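Local coordinates for protein Mono(ADP-ribosyl)transferase SpvB (Salmonella typhimurium, PDB 2GWM) that probably transfers ADP-ribose from NAD+ to an arginine of host actin, blocking filament assembly, through the C-terminal toxin domain that forms this chain, at residues K107-T112 with E148-P153; Q168-Q173 with N188-I193. One frame throughout, in Å; residues are numbered along the deposited sequence.

Contact 1. Residues K107-T112 with E148-P153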
# COMPACT_ATOMS: atom_id res chain seq x y z
N LYS A 107 -2.68 -1.04 -8.44
CA LYS A 107 -2.45 -2.43 -8.85
C LYS A 107 -1.73 -3.32 -7.86
O LYS A 107 -1.76 -4.52 -7.98
CB LYS A 107 -1.70 -2.45 -10.16
CG LYS A 107 -2.58 -1.88 -11.31
CD LYS A 107 -1.89 -2.07 -12.63
CE LYS A 107 -2.62 -1.32 -13.73
NZ LYS A 107 -3.94 -1.96 -14.19
N ALA A 108 -1.06 -2.71 -6.92
CA ALA A 108 -0.24 -3.38 -5.95
C ALA A 108 -1.05 -3.58 -4.65
O ALA A 108 -2.12 -2.99 -4.45
CB ALA A 108 0.99 -2.51 -5.66
N PHE A 109 -0.47 -4.32 -3.70
CA PHE A 109 -0.97 -4.27 -2.33
C PHE A 109 -0.79 -2.81 -1.87
O PHE A 109 0.20 -2.18 -2.22
CB PHE A 109 -0.22 -5.22 -1.46
CG PHE A 109 -0.56 -6.68 -1.67
CD1 PHE A 109 -1.51 -7.28 -0.90
CD2 PHE A 109 0.04 -7.42 -2.66
CE1 PHE A 109 -1.80 -8.62 -1.06
CE2 PHE A 109 -0.27 -8.75 -2.85
CZ PHE A 109 -1.22 -9.31 -2.10
N MET A 110 -1.73 -2.32 -1.12
CA MET A 110 -1.72 -0.90 -0.68
C MET A 110 -1.59 -0.84 0.84
O MET A 110 -2.44 -1.32 1.55
CB MET A 110 -2.96 -0.15 -1.15
CG MET A 110 -2.88 1.37 -0.82
SD MET A 110 -4.41 2.19 -1.33
CE MET A 110 -5.55 1.78 -0.08
N SER A 111 -0.47 -0.30 1.32
CA SER A 111 -0.22 -0.20 2.74
C SER A 111 -0.62 1.18 3.27
O SER A 111 -0.30 2.19 2.66
CB SER A 111 1.26 -0.40 3.00
OG SER A 111 1.56 -0.26 4.35
N THR A 112 -1.29 1.18 4.40
CA THR A 112 -1.81 2.40 5.04
C THR A 112 -1.69 2.23 6.56
O THR A 112 -1.42 1.15 7.04
CB THR A 112 -3.29 2.65 4.70
OG1 THR A 112 -4.14 1.70 5.37
CG2 THR A 112 -3.55 2.65 3.23
N GLU A 148 -0.79 -1.18 10.84
CA GLU A 148 -0.82 -1.18 9.38
C GLU A 148 -2.09 -1.81 8.95
O GLU A 148 -2.39 -2.94 9.36
CB GLU A 148 0.38 -1.94 8.85
CG GLU A 148 0.46 -1.96 7.35
CD GLU A 148 1.76 -2.54 6.83
OE1 GLU A 148 2.57 -3.09 7.65
OE2 GLU A 148 1.93 -2.46 5.59
N MET A 149 -2.81 -1.12 8.07
CA MET A 149 -3.95 -1.69 7.37
C MET A 149 -3.51 -1.92 5.93
O MET A 149 -3.13 -0.98 5.22
CB MET A 149 -5.13 -0.72 7.36
CG MET A 149 -6.18 -1.21 6.44
SD MET A 149 -7.80 -0.64 6.83
CE MET A 149 -7.90 -1.96 7.90
N LEU A 150 -3.48 -3.19 5.50
CA LEU A 150 -3.03 -3.54 4.18
C LEU A 150 -4.27 -3.90 3.36
O LEU A 150 -5.21 -4.53 3.84
CB LEU A 150 -2.09 -4.77 4.26
CG LEU A 150 -1.42 -5.12 2.95
CD1 LEU A 150 -0.41 -4.15 2.56
CD2 LEU A 150 -0.73 -6.48 3.11
N PHE A 151 -4.25 -3.47 2.09
CA PHE A 151 -5.27 -3.75 1.12
C PHE A 151 -4.70 -4.63 0.03
O PHE A 151 -3.57 -4.46 -0.37
CB PHE A 151 -5.74 -2.42 0.48
CG PHE A 151 -6.53 -1.52 1.41
CD1 PHE A 151 -7.90 -1.50 1.40
CD2 PHE A 151 -5.87 -0.75 2.34
CE1 PHE A 151 -8.62 -0.68 2.26
CE2 PHE A 151 -6.57 0.04 3.19
CZ PHE A 151 -7.93 0.07 3.15
N PRO A 152 -5.51 -5.56 -0.47
CA PRO A 152 -5.04 -6.37 -1.59
C PRO A 152 -4.99 -5.59 -2.86
O PRO A 152 -5.46 -4.44 -2.93
CB PRO A 152 -6.09 -7.48 -1.68
CG PRO A 152 -7.35 -6.81 -1.24
CD PRO A 152 -6.89 -5.88 -0.12
N PRO A 153 -4.40 -6.18 -3.90
CA PRO A 153 -4.30 -5.50 -5.20
C PRO A 153 -5.62 -5.03 -5.77
O PRO A 153 -6.66 -5.65 -5.54
CB PRO A 153 -3.68 -6.58 -6.10
CG PRO A 153 -2.95 -7.41 -5.20
CD PRO A 153 -3.76 -7.50 -3.95
O HOH W 1 -4.55 -2.06 -3.95
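Ser111 OG donates a hydrogen bond to Glu148 OE2 at 2.6 Å, joining two residues predicted to be catalytic in this ADP-ribosyltransferase fold. Ser111, on strand 110-112, opens the Ser-Thr-Ser motif, and Glu148 is the second glutamate of the Glu-X-Glu motif just ahead of strand 149-151, the antiparallel neighbour. The serine OG, anti to its backbone N (chi1 178°), reaches the carboxylate from above its plane; the extended glutamate chain brings OE2 to meet it. Ser111 O accepts from Arg81 NH1, so the serine is bonded through its backbone to the predicted arginine and through its hydroxyl to the predicted glutamate.

Met110 and Phe151 form a hydrogen-bonded pair, each N giving to the other's O at 2.9 Å. Ser111 and Leu150 form a non-hydrogen-bonded pair, and Leu150 instead bonds by its backbone with Arg135, as Glu148 does with Leu137; at Thr112 and Met149 the mutual bonds return. Met149 O accepts a second hydrogen bond from Thr112 OG1 at 2.9 Å; the hydroxyl and Thr112 N arrive from opposite faces of the carbonyl plane. Threonine suits this spot, since a chi1 of 71° turns its hydroxyl to the buried carbonyl and CG2 lies 4.0 Å from Phe151 CE2.

Where the strands end, a water lies within hydrogen-bonding distance of both Ala108 O (2.6 Å) and Pro152 O (2.7 Å). Proline, lacking an N-H, fits the loop here and offers an apolar ring: Pro153 CD sits over the centre of the Phe109 ring, and Tyr11, Ile61 and Ile64 of the helical part also touch Phe109. The flexible chain of Met110 bends at chi3 (78°), and its CE lies over one face of the Phe151 ring, offset toward the rim, 3.5 Å from CD2.

Contact 2. Residues Q168-Q173 with N188-I193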
# COMPACT_ATOMS: atom_id res chain seq x y z
N GLN A 168 -4.79 28.60 5.51
CA GLN A 168 -5.38 28.17 6.75
C GLN A 168 -6.16 26.88 6.58
O GLN A 168 -6.22 26.07 7.48
CB GLN A 168 -6.28 29.28 7.39
CG GLN A 168 -6.77 28.95 8.78
CD GLN A 168 -5.69 28.57 9.75
OE1 GLN A 168 -4.59 29.10 9.68
NE2 GLN A 168 -6.04 27.75 10.75
N ASP A 169 -6.85 26.71 5.47
CA ASP A 169 -7.50 25.43 5.21
C ASP A 169 -6.53 24.27 5.30
O ASP A 169 -6.79 23.30 5.96
CB ASP A 169 -8.19 25.49 3.84
CG ASP A 169 -8.95 24.19 3.45
OD1 ASP A 169 -9.45 23.44 4.28
OD2 ASP A 169 -9.04 23.99 2.21
N PHE A 170 -5.40 24.42 4.63
CA PHE A 170 -4.35 23.39 4.73
C PHE A 170 -3.87 23.22 6.15
O PHE A 170 -3.73 22.10 6.64
CB PHE A 170 -3.22 23.75 3.82
CG PHE A 170 -1.99 22.91 3.98
CD1 PHE A 170 -1.90 21.70 3.28
CD2 PHE A 170 -0.94 23.32 4.74
CE1 PHE A 170 -0.69 20.98 3.38
CE2 PHE A 170 0.21 22.61 4.81
CZ PHE A 170 0.27 21.40 4.17
N ALA A 171 -3.56 24.34 6.83
CA ALA A 171 -3.01 24.27 8.17
C ALA A 171 -3.99 23.52 9.10
O ALA A 171 -3.59 22.72 9.98
CB ALA A 171 -2.77 25.64 8.70
N SER A 172 -5.28 23.83 8.97
CA SER A 172 -6.32 23.22 9.79
C SER A 172 -6.45 21.76 9.44
O SER A 172 -6.46 20.93 10.34
CB SER A 172 -7.64 23.90 9.56
OG SER A 172 -8.65 23.42 10.41
N GLN A 173 -6.52 21.44 8.13
CA GLN A 173 -6.65 20.01 7.79
C GLN A 173 -5.48 19.22 8.28
O GLN A 173 -5.60 18.11 8.80
CB GLN A 173 -6.88 19.86 6.31
CG GLN A 173 -8.25 20.36 5.84
CD GLN A 173 -8.66 19.81 4.50
OE1 GLN A 173 -8.38 18.66 4.16
NE2 GLN A 173 -9.31 20.64 3.72
N ASN A 188 7.10 21.06 7.24
CA ASN A 188 7.33 22.04 6.19
C ASN A 188 7.61 21.39 4.83
O ASN A 188 7.54 22.05 3.81
CB ASN A 188 8.42 23.01 6.55
CG ASN A 188 8.10 23.86 7.79
OD1 ASN A 188 8.97 24.07 8.65
ND2 ASN A 188 6.89 24.25 7.92
N ARG A 189 7.92 20.08 4.85
CA ARG A 189 8.13 19.30 3.63
C ARG A 189 6.84 19.00 2.86
O ARG A 189 6.88 18.62 1.71
CB ARG A 189 8.71 17.91 3.97
CG ARG A 189 10.09 17.99 4.59
CD ARG A 189 10.59 16.59 5.12
NE ARG A 189 10.50 15.61 4.05
CZ ARG A 189 10.13 14.33 4.15
NH1 ARG A 189 9.77 13.75 5.30
NH2 ARG A 189 10.12 13.60 3.03
N ILE A 190 5.69 19.19 3.50
CA ILE A 190 4.44 18.77 2.92
C ILE A 190 3.96 19.74 1.89
O ILE A 190 3.82 20.95 2.21
CB ILE A 190 3.36 18.52 3.99
CG1 ILE A 190 3.85 17.46 5.01
CG2 ILE A 190 2.03 18.11 3.39
CD1 ILE A 190 2.97 17.38 6.20
N LYS A 191 3.65 19.22 0.71
CA LYS A 191 3.16 20.04 -0.37
C LYS A 191 1.65 20.00 -0.52
O LYS A 191 1.01 20.97 -0.92
CB LYS A 191 3.78 19.60 -1.68
CG LYS A 191 3.46 20.49 -2.85
CD LYS A 191 4.72 20.61 -3.72
CE LYS A 191 4.67 21.79 -4.63
NZ LYS A 191 3.77 21.52 -5.77
N ARG A 192 1.03 18.89 -0.14
CA ARG A 192 -0.38 18.73 -0.34
C ARG A 192 -0.93 17.62 0.52
O ARG A 192 -0.23 16.67 0.92
CB ARG A 192 -0.66 18.45 -1.81
CG ARG A 192 -0.18 17.05 -2.17
CD ARG A 192 -0.32 16.78 -3.66
NE ARG A 192 0.48 17.62 -4.55
CZ ARG A 192 1.79 17.48 -4.77
NH1 ARG A 192 2.47 16.57 -4.09
NH2 ARG A 192 2.43 18.28 -5.64
N ILE A 193 -2.21 17.75 0.82
CA ILE A 193 -3.07 16.70 1.30
C ILE A 193 -4.02 16.34 0.21
O ILE A 193 -4.60 17.20 -0.43
CB ILE A 193 -3.87 17.15 2.60
CG1 ILE A 193 -2.93 17.59 3.71
CG2 ILE A 193 -4.88 16.05 3.04
CD1 ILE A 193 -3.65 18.44 4.74
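Gln173 NE2 donates to Asp169 OD1 at 2.9 Å, nearly straight at 162°, within one turn of helix 168-175. The carboxylate is met on its syn side, out of its plane, while the oxygen lies close to the plane of the glutamine amide. Glutamine suits the place because its polar end is held along its own helix while its aliphatic root faces strand 192-198: Gln173 CB touches Ile193 CD1 at 3.9 Å.

Phe170, one turn earlier, carries most of the contact. CG lies anti to the backbone N (chi1 171°), and the end of the ring comes close to the opposing segment. Ile190 CG2 meets the ring edge in its plane, 3.8 Å from CZ, and Ile193 CD1 approaches Phe170 CD1 obliquely, 4.0 Å away. Isoleucine suits both positions, Ile190 offering its branch methyl CG2 and Ile193 the terminal methyl CD1 of its longer arm, and Val163 and Leu174 add to the apolar packing. Arg192, between them, points away and is held by Thr122 and by a salt bridge to Asp86. No hydrogen bond crosses: this is apolar packing of the connecting helix on the ends of strands 155-164 and 192-198 of the ADP-ribosyltransferase sheet.

From the N terminus the chain first runs through helices 3-24, 30-39 and 50-69, then enters a mainly beta part, with helix 91-97 between its first strands. Contact 1 closes a loop of 35 residues that holds strands 122-127 and 135-136; the latter extends the three-strand sheet beyond 149-151. Then strand 155-164 of the five-strand sheet leads to helix 168-175, and contact 2 closes a loop of 14 residues. The two contacts follow in series, neither nesting nor crossing. Contact 1 pairs two strands of the smaller sheet, whose side chains touch helices 3-24 and 50-69; contact 2 joins a helix to the end of the larger sheet. Strand 122-127, inside the first loop, lies beside strand 192-198.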